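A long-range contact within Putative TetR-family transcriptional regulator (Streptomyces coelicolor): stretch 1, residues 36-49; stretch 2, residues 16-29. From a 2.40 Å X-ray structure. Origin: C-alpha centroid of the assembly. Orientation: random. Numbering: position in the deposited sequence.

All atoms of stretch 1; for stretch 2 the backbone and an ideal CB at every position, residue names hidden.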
# COMPACT_ATOMS: atom_id res chain seq x y z
N GLY A 36 -18.93 13.17 -2.10
CA GLY A 36 -19.64 14.27 -1.47
C GLY A 36 -19.04 15.62 -1.79
O GLY A 36 -19.60 16.66 -1.42
N LEU A 37 -17.89 15.62 -2.46
CA LEU A 37 -17.23 16.87 -2.82
C LEU A 37 -17.78 17.33 -4.17
O LEU A 37 -17.34 16.87 -5.23
CB LEU A 37 -15.71 16.69 -2.92
CG LEU A 37 -14.95 17.97 -3.28
CD1 LEU A 37 -15.11 18.98 -2.16
CD2 LEU A 37 -13.48 17.66 -3.52
N THR A 38 -18.76 18.23 -4.11
CA THR A 38 -19.42 18.76 -5.29
C THR A 38 -19.38 20.29 -5.37
O THR A 38 -19.07 20.97 -4.39
CB THR A 38 -20.92 18.32 -5.35
OG1 THR A 38 -21.61 18.79 -4.18
CG2 THR A 38 -21.03 16.80 -5.41
N PHE A 39 -19.70 20.80 -6.55
CA PHE A 39 -19.72 22.24 -6.81
C PHE A 39 -20.65 22.94 -5.82
O PHE A 39 -20.26 23.92 -5.18
CB PHE A 39 -20.22 22.47 -8.24
CG PHE A 39 -20.12 23.89 -8.71
CD1 PHE A 39 -18.89 24.44 -9.05
CD2 PHE A 39 -21.27 24.66 -8.88
CE1 PHE A 39 -18.80 25.74 -9.56
CE2 PHE A 39 -21.20 25.96 -9.38
CZ PHE A 39 -19.96 26.50 -9.73
N ARG A 40 -21.88 22.44 -5.71
CA ARG A 40 -22.87 23.03 -4.81
C ARG A 40 -22.41 22.96 -3.36
O ARG A 40 -22.48 23.95 -2.63
CB ARG A 40 -24.21 22.31 -4.97
CG ARG A 40 -24.11 20.80 -4.79
CD ARG A 40 -25.45 20.10 -4.97
NE ARG A 40 -25.97 20.19 -6.33
CZ ARG A 40 -27.04 19.52 -6.77
NH1 ARG A 40 -27.69 18.70 -5.96
NH2 ARG A 40 -27.45 19.67 -8.03
N ALA A 41 -21.94 21.79 -2.95
CA ALA A 41 -21.47 21.60 -1.58
C ALA A 41 -20.38 22.62 -1.26
O ALA A 41 -20.44 23.31 -0.24
CB ALA A 41 -20.94 20.18 -1.40
N LEU A 42 -19.38 22.71 -2.13
CA LEU A 42 -18.27 23.64 -1.94
C LEU A 42 -18.78 25.08 -1.91
O LEU A 42 -18.46 25.86 -1.01
CB LEU A 42 -17.25 23.48 -3.07
CG LEU A 42 -15.77 23.86 -2.86
CD1 LEU A 42 -15.14 24.04 -4.24
CD2 LEU A 42 -15.62 25.13 -2.05
N ALA A 43 -19.59 25.43 -2.91
CA ALA A 43 -20.15 26.77 -3.01
C ALA A 43 -20.94 27.13 -1.76
O ALA A 43 -20.78 28.22 -1.20
CB ALA A 43 -21.04 26.87 -4.24
N GLU A 44 -21.80 26.22 -1.31
CA GLU A 44 -22.61 26.47 -0.12
C GLU A 44 -21.75 26.65 1.12
O GLU A 44 -21.90 27.64 1.84
CB GLU A 44 -23.61 25.32 0.10
CG GLU A 44 -24.79 25.32 -0.86
CD GLU A 44 -25.66 24.08 -0.72
OE1 GLU A 44 -25.99 23.71 0.43
OE2 GLU A 44 -26.03 23.48 -1.76
N ARG A 45 -20.85 25.71 1.38
CA ARG A 45 -20.00 25.82 2.56
C ARG A 45 -19.11 27.05 2.50
O ARG A 45 -18.66 27.55 3.54
CB ARG A 45 -19.13 24.57 2.73
CG ARG A 45 -19.93 23.35 3.13
CD ARG A 45 -19.14 22.48 4.10
NE ARG A 45 -18.79 23.19 5.32
CZ ARG A 45 -18.21 22.62 6.37
NH1 ARG A 45 -17.92 21.33 6.35
NH2 ARG A 45 -17.93 23.35 7.45
N LEU A 46 -18.86 27.53 1.29
CA LEU A 46 -18.03 28.71 1.10
C LEU A 46 -18.87 29.99 1.18
O LEU A 46 -18.33 31.09 1.31
CB LEU A 46 -17.33 28.63 -0.26
CG LEU A 46 -15.82 28.85 -0.30
CD1 LEU A 46 -15.11 27.98 0.73
CD2 LEU A 46 -15.32 28.53 -1.70
N ALA A 47 -20.19 29.82 1.10
CA ALA A 47 -21.12 30.94 1.17
C ALA A 47 -20.76 32.02 0.14
O ALA A 47 -20.72 33.21 0.47
CB ALA A 47 -21.13 31.54 2.58
N THR A 48 -20.50 31.59 -1.09
CA THR A 48 -20.14 32.52 -2.15
C THR A 48 -20.92 32.21 -3.42
O THR A 48 -21.42 31.10 -3.60
CB THR A 48 -18.61 32.45 -2.46
OG1 THR A 48 -17.88 32.86 -1.30
CG2 THR A 48 -18.24 33.36 -3.63
N GLY A 49 -21.02 33.21 -4.29
CA GLY A 49 -21.74 33.04 -5.54
C GLY A 49 -21.07 32.07 -6.49
O GLY A 49 -19.90 32.24 -6.83
N UNK A 16 -12.04 35.39 -0.85
CA UNK A 16 -12.18 33.94 -1.20
C UNK A 16 -10.79 33.36 -1.42
O UNK A 16 -10.42 32.96 -2.53
CB UNK A 16 -13.04 33.74 -2.45
N UNK A 17 -10.02 33.30 -0.34
CA UNK A 17 -8.65 32.81 -0.35
C UNK A 17 -8.43 31.37 -0.76
O UNK A 17 -9.36 30.56 -0.84
CB UNK A 17 -8.06 33.00 1.05
N UNK A 18 -7.17 31.06 -1.02
CA UNK A 18 -6.72 29.73 -1.39
C UNK A 18 -7.07 28.80 -0.24
O UNK A 18 -7.83 27.84 -0.40
CB UNK A 18 -5.22 29.70 -1.70
N UNK A 19 -6.52 29.10 0.92
CA UNK A 19 -6.73 28.32 2.13
C UNK A 19 -8.21 28.03 2.36
O UNK A 19 -8.57 26.92 2.77
CB UNK A 19 -6.15 29.05 3.34
N UNK A 20 -9.05 29.02 2.09
CA UNK A 20 -10.49 28.86 2.27
C UNK A 20 -11.03 27.75 1.38
O UNK A 20 -11.65 26.79 1.86
CB UNK A 20 -11.22 30.17 1.97
N UNK A 21 -10.79 27.89 0.08
CA UNK A 21 -11.25 26.90 -0.87
C UNK A 21 -10.79 25.51 -0.44
O UNK A 21 -11.60 24.60 -0.29
CB UNK A 21 -10.74 27.23 -2.28
N UNK A 22 -9.48 25.37 -0.23
CA UNK A 22 -8.92 24.08 0.18
C UNK A 22 -9.48 23.60 1.51
O UNK A 22 -9.90 22.45 1.63
CB UNK A 22 -7.40 24.18 0.27
N UNK A 23 -9.50 24.48 2.51
CA UNK A 23 -10.03 24.10 3.81
C UNK A 23 -11.44 23.54 3.69
O UNK A 23 -11.78 22.55 4.35
CB UNK A 23 -10.02 25.30 4.76
N UNK A 24 -12.25 24.16 2.84
CA UNK A 24 -13.63 23.73 2.63
C UNK A 24 -13.71 22.32 2.05
O UNK A 24 -14.49 21.50 2.51
CB UNK A 24 -14.35 24.71 1.70
N UNK A 25 -12.90 22.06 1.03
CA UNK A 25 -12.90 20.74 0.39
C UNK A 25 -12.46 19.66 1.39
O UNK A 25 -13.01 18.55 1.40
CB UNK A 25 -11.98 20.74 -0.83
N UNK A 26 -11.48 19.98 2.22
CA UNK A 26 -10.99 19.03 3.22
C UNK A 26 -12.13 18.67 4.19
O UNK A 26 -12.40 17.49 4.44
CB UNK A 26 -9.80 19.61 3.98
N UNK A 27 -12.81 19.68 4.73
CA UNK A 27 -13.92 19.47 5.65
C UNK A 27 -14.95 18.56 5.01
O UNK A 27 -15.45 17.62 5.63
CB UNK A 27 -14.56 20.80 6.05
N UNK A 28 -15.27 18.84 3.75
CA UNK A 28 -16.23 18.04 3.02
C UNK A 28 -15.69 16.63 2.82
O UNK A 28 -16.42 15.66 3.00
CB UNK A 28 -16.56 18.69 1.67
N UNK A 29 -14.42 16.52 2.44
CA UNK A 29 -13.83 15.21 2.22
C UNK A 29 -13.87 14.38 3.49
O UNK A 29 -14.04 13.16 3.44
CB UNK A 29 -12.39 15.35 1.72

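Stretch 2 enters as a loop and becomes a helix at position 18. It crosses helix 39-46 at 119°, with the axes 9.7 Å apart at their closest. No hydrogen bond joins the two stretches, so packing carries most of the contact.

Position 16 points its CB toward stretch 1. The ideal CB lies 5.0 Å from Thr48 OG1, with Leu46 nearby, so a medium or long side chain could bridge the gap. An apolar one would suit Leu46. It is Leu16; its CD1 lies 3.5 Å from Leu46 CD2 and 3.6 Å from Thr48 OG1.

Positions 17, 18 and 19 have no atom of stretch 1 near their CB, so they are little constrained from this side. Position 17 sits just before the helix, where Ser, Thr, Asp or Asn is common. The residues are Ser17, whose side chain makes no capping bond, Arg18 and Glu19.

Position 20 points toward stretch 1, with its CB 4.6 Å from Leu46 CD1. Beyond lies the carbonyl oxygen of Leu46. A long side chain ending in a donor would suit, as would an apolar one. Arg20 occupies it. Its NH2 comes 3.3 Å from Leu46 O, but the angle is too poor for a hydrogen bond.

Position 21 points sideways, with CB 4.8 Å from Leu46 CD2 and 5.3 Å from Leu42 CD2. A branched or long apolar side chain could reach back to these leucines. Ile21 does so, placing CD1 3.3 Å from Leu46 CD2.

Position 22 points away and accepts many residues; it is Val22. At position 23 a CB would lie 2.9 Å from Glu19 O, which favours glycine, and Gly23 is found.

Position 24 faces stretch 1 directly. Its ideal CB is already 3.5 Å from Leu46 CD1 and 4.0 Å from Leu42 CD2, leaving little room for more. Alanine, glycine or perhaps serine would suit. Ala24 fills the place with its CB alone.

Position 25 points sideways, yet its CB is 3.8 Å from Leu37 CD1. A small apolar residue fits well, and a larger one might pass to the side. Ala25 packs on that methyl.

Position 26 points away, with no demand from stretch 1; it is Val26.

Position 27 points toward Arg45, whose NH1 is 3.4 Å from the CB. Asp or Glu would answer the charge; Gln or Asn could also sit here. Glu27 forms a salt bridge, OE1 to Arg45 NH2 at 3.5 Å. The oxygen lies over one guanidinium face, so this is charge attraction alone.

Position 28 looks into an apolar hollow edged by Leu37, Ala41 and Arg45. Leu, Met or Ile would suit. Leu28 puts CD1 3.7 Å from Leu37 CD1 and 3.9 Å from Ala41 CB, while CD2 lies 3.2 Å from Arg45 CD.

Position 29 points sideways; a longer side chain could approach Leu37, and an apolar one would suit it. Leu29 does, CD2 to Leu37 CD2 at 4.3 Å.

Stretch 2 16-29: LSRERIVGAAVELL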
# COMPACT_ATOMS: atom_id res chain seq x y z
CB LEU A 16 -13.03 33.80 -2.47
CG LEU A 16 -13.60 32.41 -2.74
CD1 LEU A 16 -14.36 31.93 -1.51
CD2 LEU A 16 -14.52 32.47 -3.95
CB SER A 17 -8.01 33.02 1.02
OG SER A 17 -8.00 34.40 1.38
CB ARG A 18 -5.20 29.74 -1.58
CG ARG A 18 -4.61 28.43 -2.04
CD ARG A 18 -4.86 28.21 -3.52
NE ARG A 18 -4.06 27.11 -4.04
CZ ARG A 18 -3.96 26.82 -5.33
NH1 ARG A 18 -4.62 27.54 -6.22
NH2 ARG A 18 -3.21 25.80 -5.73
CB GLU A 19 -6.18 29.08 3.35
CG GLU A 19 -4.73 29.52 3.23
CD GLU A 19 -4.52 30.62 2.20
OE1 GLU A 19 -5.17 31.68 2.32
OE2 GLU A 19 -3.71 30.42 1.27
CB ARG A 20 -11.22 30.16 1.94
CG ARG A 20 -10.98 31.30 2.91
CD ARG A 20 -11.92 32.46 2.60
NE ARG A 20 -13.32 32.07 2.73
CZ ARG A 20 -14.35 32.83 2.38
NH1 ARG A 20 -14.14 34.05 1.87
NH2 ARG A 20 -15.60 32.39 2.53
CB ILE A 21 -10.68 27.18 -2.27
CG1 ILE A 21 -10.82 28.67 -2.61
CG2 ILE A 21 -11.39 26.30 -3.30
CD1 ILE A 21 -12.24 29.14 -2.74
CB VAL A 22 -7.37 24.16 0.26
CG1 VAL A 22 -6.81 22.81 0.68
CG2 VAL A 22 -6.80 24.58 -1.08
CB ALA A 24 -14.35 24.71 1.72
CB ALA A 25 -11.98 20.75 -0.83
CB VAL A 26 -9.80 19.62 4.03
CG1 VAL A 26 -9.41 18.67 5.16
CG2 VAL A 26 -8.61 19.86 3.10
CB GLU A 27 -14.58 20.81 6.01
CG GLU A 27 -13.64 21.83 6.61
CD GLU A 27 -14.30 23.17 6.84
OE1 GLU A 27 -14.83 23.76 5.86
OE2 GLU A 27 -14.30 23.65 7.99
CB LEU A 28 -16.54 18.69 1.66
CG LEU A 28 -17.29 20.02 1.71
CD1 LEU A 28 -17.41 20.60 0.30
CD2 LEU A 28 -18.68 19.80 2.32
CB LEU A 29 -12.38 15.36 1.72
CG LEU A 29 -12.21 15.73 0.24
CD1 LEU A 29 -10.75 15.99 -0.06
CD2 LEU A 29 -12.73 14.60 -0.64
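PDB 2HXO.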